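Local coordinates for protein tRNA (adenine(22)-N(1))-methyltransferase (Bacillus subtilis, PDB 6Q56) that methylates N1 of the adenine at position 22 of tRNA, using S-adenosyl-L-methionine as the methyl donor, at residues W194-I208 / L221-I235. The protein carries 2 engineered substitutions. Residues are numbered along the deposited sequence; the frame is centred on the assembly and turned at random.
Sequences WTQELQHTQSIYEQI and LKELADRMELLKEVI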
# COMPACT_ATOMS: atom_id res chain seq x y z
N TRP A 194 -0.41 16.56 -2.52
CA TRP A 194 -1.79 16.91 -2.74
C TRP A 194 -1.99 18.30 -3.31
O TRP A 194 -2.92 18.54 -4.04
CB TRP A 194 -2.59 16.66 -1.47
CG TRP A 194 -2.58 15.21 -1.17
CD1 TRP A 194 -1.98 14.59 -0.12
CD2 TRP A 194 -3.15 14.18 -1.97
NE1 TRP A 194 -2.16 13.23 -0.22
CE2 TRP A 194 -2.88 12.96 -1.35
CE3 TRP A 194 -3.88 14.18 -3.16
CZ2 TRP A 194 -3.31 11.76 -1.87
CZ3 TRP A 194 -4.30 12.99 -3.67
CH2 TRP A 194 -4.01 11.79 -3.03
N THR A 195 -1.08 19.21 -2.98
CA THR A 195 -1.16 20.55 -3.51
C THR A 195 -0.98 20.47 -5.02
O THR A 195 -1.68 21.11 -5.77
CB THR A 195 -0.10 21.46 -2.89
OG1 THR A 195 -0.43 21.71 -1.52
CG2 THR A 195 -0.03 22.78 -3.63
N GLN A 196 -0.03 19.65 -5.45
CA GLN A 196 0.24 19.48 -6.86
C GLN A 196 -0.94 18.76 -7.52
O GLN A 196 -1.32 19.10 -8.63
CB GLN A 196 1.54 18.69 -7.08
CG GLN A 196 2.79 19.48 -6.71
CD GLN A 196 4.01 18.60 -6.51
OE1 GLN A 196 3.96 17.39 -6.72
NE2 GLN A 196 5.11 19.20 -6.11
N GLU A 197 -1.51 17.78 -6.84
CA GLU A 197 -2.63 17.04 -7.38
C GLU A 197 -3.81 17.98 -7.60
O GLU A 197 -4.51 17.87 -8.59
CB GLU A 197 -3.05 15.92 -6.44
CG GLU A 197 -4.23 15.10 -6.93
CD GLU A 197 -3.90 14.27 -8.15
OE1 GLU A 197 -2.71 13.99 -8.39
OE2 GLU A 197 -4.84 13.89 -8.88
N LEU A 198 -4.01 18.89 -6.67
CA LEU A 198 -5.10 19.83 -6.78
C LEU A 198 -4.85 20.74 -7.97
O LEU A 198 -5.75 20.99 -8.77
CB LEU A 198 -5.24 20.64 -5.50
CG LEU A 198 -6.05 21.93 -5.61
CD1 LEU A 198 -7.49 21.66 -5.99
CD2 LEU A 198 -5.97 22.69 -4.31
N GLN A 199 -3.63 21.22 -8.10
CA GLN A 199 -3.28 22.09 -9.20
C GLN A 199 -3.54 21.35 -10.50
O GLN A 199 -4.05 21.92 -11.45
CB GLN A 199 -1.83 22.53 -9.12
CG GLN A 199 -1.54 23.47 -7.97
CD GLN A 199 -0.05 23.70 -7.75
OE1 GLN A 199 0.79 23.11 -8.42
NE2 GLN A 199 0.27 24.57 -6.81
N HIS A 200 -3.19 20.08 -10.54
CA HIS A 200 -3.39 19.30 -11.74
C HIS A 200 -4.87 19.09 -12.02
O HIS A 200 -5.28 18.98 -13.17
CB HIS A 200 -2.68 17.96 -11.67
CG HIS A 200 -2.92 17.09 -12.86
ND1 HIS A 200 -3.29 15.77 -12.77
CD2 HIS A 200 -2.86 17.38 -14.18
CE1 HIS A 200 -3.44 15.28 -13.98
NE2 HIS A 200 -3.19 16.23 -14.86
N THR A 201 -5.68 19.03 -10.97
CA THR A 201 -7.10 18.84 -11.12
C THR A 201 -7.72 20.12 -11.68
O THR A 201 -8.53 20.07 -12.59
CB THR A 201 -7.78 18.49 -9.79
OG1 THR A 201 -7.32 17.21 -9.35
CG2 THR A 201 -9.26 18.43 -9.95
N GLN A 202 -7.32 21.26 -11.14
CA GLN A 202 -7.84 22.53 -11.61
C GLN A 202 -7.55 22.76 -13.09
O GLN A 202 -8.37 23.28 -13.82
CB GLN A 202 -7.27 23.68 -10.78
CG GLN A 202 -7.64 23.59 -9.32
CD GLN A 202 -6.80 24.49 -8.45
OE1 GLN A 202 -5.61 24.70 -8.70
NE2 GLN A 202 -7.41 25.04 -7.40
N SER A 203 -6.37 22.35 -13.52
CA SER A 203 -5.98 22.52 -14.91
C SER A 203 -6.88 21.72 -15.83
O SER A 203 -7.20 22.15 -16.93
CB SER A 203 -4.52 22.13 -15.12
OG SER A 203 -3.66 22.95 -14.36
N ILE A 204 -7.29 20.55 -15.39
CA ILE A 204 -8.16 19.74 -16.21
C ILE A 204 -9.56 20.33 -16.19
O ILE A 204 -10.28 20.28 -17.17
CB ILE A 204 -8.19 18.28 -15.73
CG1 ILE A 204 -6.81 17.66 -15.88
CG2 ILE A 204 -9.19 17.48 -16.54
CD1 ILE A 204 -6.74 16.22 -15.42
N TYR A 205 -9.92 20.93 -15.06
CA TYR A 205 -11.23 21.54 -14.89
C TYR A 205 -11.38 22.70 -15.84
O TYR A 205 -12.36 22.81 -16.56
CB TYR A 205 -11.41 22.01 -13.45
CG TYR A 205 -12.73 22.67 -13.18
CD1 TYR A 205 -13.86 21.92 -12.88
CD2 TYR A 205 -12.86 24.04 -13.21
CE1 TYR A 205 -15.06 22.52 -12.62
CE2 TYR A 205 -14.06 24.65 -12.95
CZ TYR A 205 -15.16 23.89 -12.65
OH TYR A 205 -16.34 24.51 -12.40
N GLU A 206 -10.39 23.58 -15.83
CA GLU A 206 -10.39 24.74 -16.70
C GLU A 206 -10.23 24.31 -18.14
O GLU A 206 -10.74 24.94 -19.05
CB GLU A 206 -9.27 25.70 -16.30
CG GLU A 206 -9.47 26.32 -14.93
CD GLU A 206 -8.34 27.22 -14.54
OE1 GLU A 206 -7.59 27.64 -15.44
OE2 GLU A 206 -8.19 27.52 -13.34
N GLN A 207 -9.50 23.22 -18.35
CA GLN A 207 -9.27 22.70 -19.68
C GLN A 207 -10.58 22.19 -20.26
O GLN A 207 -10.90 22.45 -21.42
CB GLN A 207 -8.22 21.59 -19.63
CG GLN A 207 -8.06 20.76 -20.88
CD GLN A 207 -7.07 19.63 -20.67
OE1 GLN A 207 -5.92 19.86 -20.33
NE2 GLN A 207 -7.53 18.40 -20.86
N ILE A 208 -11.35 21.46 -19.46
CA ILE A 208 -12.62 20.94 -19.91
C ILE A 208 -13.65 22.07 -19.95
O ILE A 208 -14.62 22.00 -20.69
CB ILE A 208 -13.11 19.80 -19.01
CG1 ILE A 208 -12.21 18.58 -19.19
CG2 ILE A 208 -14.55 19.44 -19.33
CD1 ILE A 208 -12.62 17.39 -18.36
N LEU A 221 -16.73 17.72 -15.17
CA LEU A 221 -16.39 18.89 -14.38
C LEU A 221 -16.89 18.74 -12.95
O LEU A 221 -16.21 19.11 -12.01
CB LEU A 221 -16.97 20.14 -15.02
CG LEU A 221 -16.28 20.59 -16.31
CD1 LEU A 221 -17.24 21.38 -17.18
CD2 LEU A 221 -15.02 21.39 -16.03
N LYS A 222 -18.09 18.20 -12.80
CA LYS A 222 -18.67 18.01 -11.48
C LYS A 222 -17.74 17.18 -10.60
O LYS A 222 -17.58 17.46 -9.42
CB LYS A 222 -20.03 17.32 -11.57
CG LYS A 222 -20.68 17.11 -10.21
CD LYS A 222 -21.99 16.35 -10.28
CE LYS A 222 -22.46 15.95 -8.89
NZ LYS A 222 -23.78 15.27 -8.89
N GLU A 223 -17.14 16.16 -11.19
CA GLU A 223 -16.24 15.29 -10.45
C GLU A 223 -14.93 15.96 -10.13
O GLU A 223 -14.36 15.73 -9.08
CB GLU A 223 -16.01 14.00 -11.22
CG GLU A 223 -17.28 13.21 -11.42
CD GLU A 223 -17.06 11.97 -12.25
OE1 GLU A 223 -16.05 11.91 -12.96
OE2 GLU A 223 -17.89 11.06 -12.17
N LEU A 224 -14.45 16.80 -11.03
CA LEU A 224 -13.21 17.52 -10.80
C LEU A 224 -13.44 18.49 -9.66
O LEU A 224 -12.61 18.62 -8.77
CB LEU A 224 -12.77 18.25 -12.06
CG LEU A 224 -12.34 17.34 -13.20
CD1 LEU A 224 -12.16 18.10 -14.50
CD2 LEU A 224 -11.05 16.63 -12.82
N ALA A 225 -14.58 19.16 -9.70
CA ALA A 225 -14.94 20.12 -8.66
C ALA A 225 -15.00 19.42 -7.32
O ALA A 225 -14.43 19.89 -6.35
CB ALA A 225 -16.27 20.77 -8.98
N ASP A 226 -15.70 18.29 -7.26
CA ASP A 226 -15.81 17.54 -6.02
C ASP A 226 -14.41 17.22 -5.52
O ASP A 226 -14.11 17.38 -4.35
CB ASP A 226 -16.61 16.26 -6.24
CG ASP A 226 -16.85 15.49 -4.95
OD1 ASP A 226 -17.54 16.01 -4.06
OD2 ASP A 226 -16.34 14.36 -4.83
N ARG A 227 -13.55 16.79 -6.43
CA ARG A 227 -12.18 16.46 -6.09
C ARG A 227 -11.43 17.68 -5.59
O ARG A 227 -10.72 17.62 -4.61
CB ARG A 227 -11.46 15.85 -7.29
CG ARG A 227 -10.00 15.50 -7.05
CD ARG A 227 -9.85 14.49 -5.93
NE ARG A 227 -10.27 13.15 -6.32
CZ ARG A 227 -9.47 12.25 -6.86
NH1 ARG A 227 -8.20 12.53 -7.09
NH2 ARG A 227 -9.94 11.06 -7.18
N MET A 228 -11.60 18.80 -6.29
CA MET A 228 -10.93 20.04 -5.90
C MET A 228 -11.35 20.47 -4.50
O MET A 228 -10.51 20.76 -3.67
CB MET A 228 -11.21 21.15 -6.91
CG MET A 228 -10.51 20.96 -8.23
SD MET A 228 -11.12 22.05 -9.53
CE MET A 228 -10.96 23.63 -8.72
N GLU A 229 -12.64 20.52 -4.25
CA GLU A 229 -13.13 20.94 -2.94
C GLU A 229 -12.58 20.01 -1.88
O GLU A 229 -12.15 20.45 -0.82
CB GLU A 229 -14.65 20.95 -2.90
CG GLU A 229 -15.23 21.06 -1.50
CD GLU A 229 -14.86 22.35 -0.80
OE1 GLU A 229 -14.62 23.36 -1.48
OE2 GLU A 229 -14.82 22.34 0.44
N LEU A 230 -12.61 18.73 -2.18
CA LEU A 230 -12.12 17.70 -1.27
C LEU A 230 -10.68 17.96 -0.89
O LEU A 230 -10.32 17.98 0.28
CB LEU A 230 -12.23 16.33 -1.93
CG LEU A 230 -12.14 15.14 -0.99
CD1 LEU A 230 -12.61 13.88 -1.70
CD2 LEU A 230 -10.72 14.97 -0.48
N LEU A 231 -9.85 18.18 -1.90
CA LEU A 231 -8.44 18.45 -1.67
C LEU A 231 -8.27 19.77 -0.94
O LEU A 231 -7.42 19.90 -0.08
CB LEU A 231 -7.68 18.46 -2.99
CG LEU A 231 -7.57 17.09 -3.65
CD1 LEU A 231 -6.79 17.18 -4.94
CD2 LEU A 231 -6.95 16.09 -2.70
N LYS A 232 -9.08 20.75 -1.29
CA LYS A 232 -9.00 22.05 -0.66
C LYS A 232 -9.22 21.93 0.84
O LYS A 232 -8.59 22.61 1.62
CB LYS A 232 -10.01 23.01 -1.27
CG LYS A 232 -9.92 24.42 -0.70
CD LYS A 232 -10.92 25.36 -1.34
CE LYS A 232 -11.05 26.63 -0.52
NZ LYS A 232 -11.79 27.71 -1.24
N GLU A 233 -10.11 21.03 1.24
CA GLU A 233 -10.43 20.82 2.64
C GLU A 233 -9.31 20.12 3.41
O GLU A 233 -9.27 20.17 4.63
CB GLU A 233 -11.73 20.03 2.78
CG GLU A 233 -12.97 20.75 2.25
CD GLU A 233 -14.21 19.88 2.25
OE1 GLU A 233 -14.12 18.69 2.61
OE2 GLU A 233 -15.29 20.39 1.89
N VAL A 234 -8.41 19.45 2.70
CA VAL A 234 -7.34 18.74 3.38
C VAL A 234 -6.01 19.49 3.46
O VAL A 234 -5.15 19.12 4.23
CB VAL A 234 -7.06 17.38 2.73
CG1 VAL A 234 -8.24 16.45 2.90
CG2 VAL A 234 -6.70 17.55 1.27
N ILE A 235 -5.84 20.54 2.67
CA ILE A 235 -4.60 21.28 2.70
C ILE A 235 -4.80 22.71 3.17
O ILE A 235 -3.92 23.55 3.02
CB ILE A 235 -3.91 21.30 1.33
CG1 ILE A 235 -4.66 22.20 0.37
CG2 ILE A 235 -3.84 19.90 0.75
CD1 ILE A 235 -4.06 22.19 -1.01
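Segments 194-208 and 221-235 pack as antiparallel helices, their axes 9.4 Å apart at closest approach, with 153° between their directions. The seam is mostly apolar, with knobs-into-holes packing. Tyr-205 is a knob among Leu-221, Leu-224, Ala-225 and Met-228. With CG anti to the backbone N (chi1 180°), its ring reaches across to segment 221-235. Leu-221 CD2 lies over one ring face, 3.8 Å from the centroid, in a CH-pi contact. Met-228 SD approaches the same ring obliquely, 4.6 Å from the centroid, as a Met-aromatic contact. The Met-228 chain bends at chi3 (53°), and CE ends 3.4 Å from Gln-202 CG. Thr-201 faces the middle of 221-235. Its CG2 presses on Met-228 CG at 3.3 Å, a tight fit, and also touches Leu-224 CD2. Its OG1 turns back to Glu-197 O (3.0 Å), which also accepts from Thr-201 N on the opposite face of the carbonyl plane. A glycine in place of Thr-201 would probably leave Met-228 and Leu-224 without a methyl to pack on and Glu-197 O without one of its two donors. Leu-198 sends CD1 to Met-228 and CD2 to Ile-235 CD1. Leu-231 CD2 meets Trp-194 CE3 at 3.6 Å. Helices 188-210 and 215-234, which hold the two segments, form a C-terminal helical hairpin, well away from the centre of the chain. Helix 172-178 adjoins it, with Val-178 against Trp-194 and Leu-177 against Arg-227.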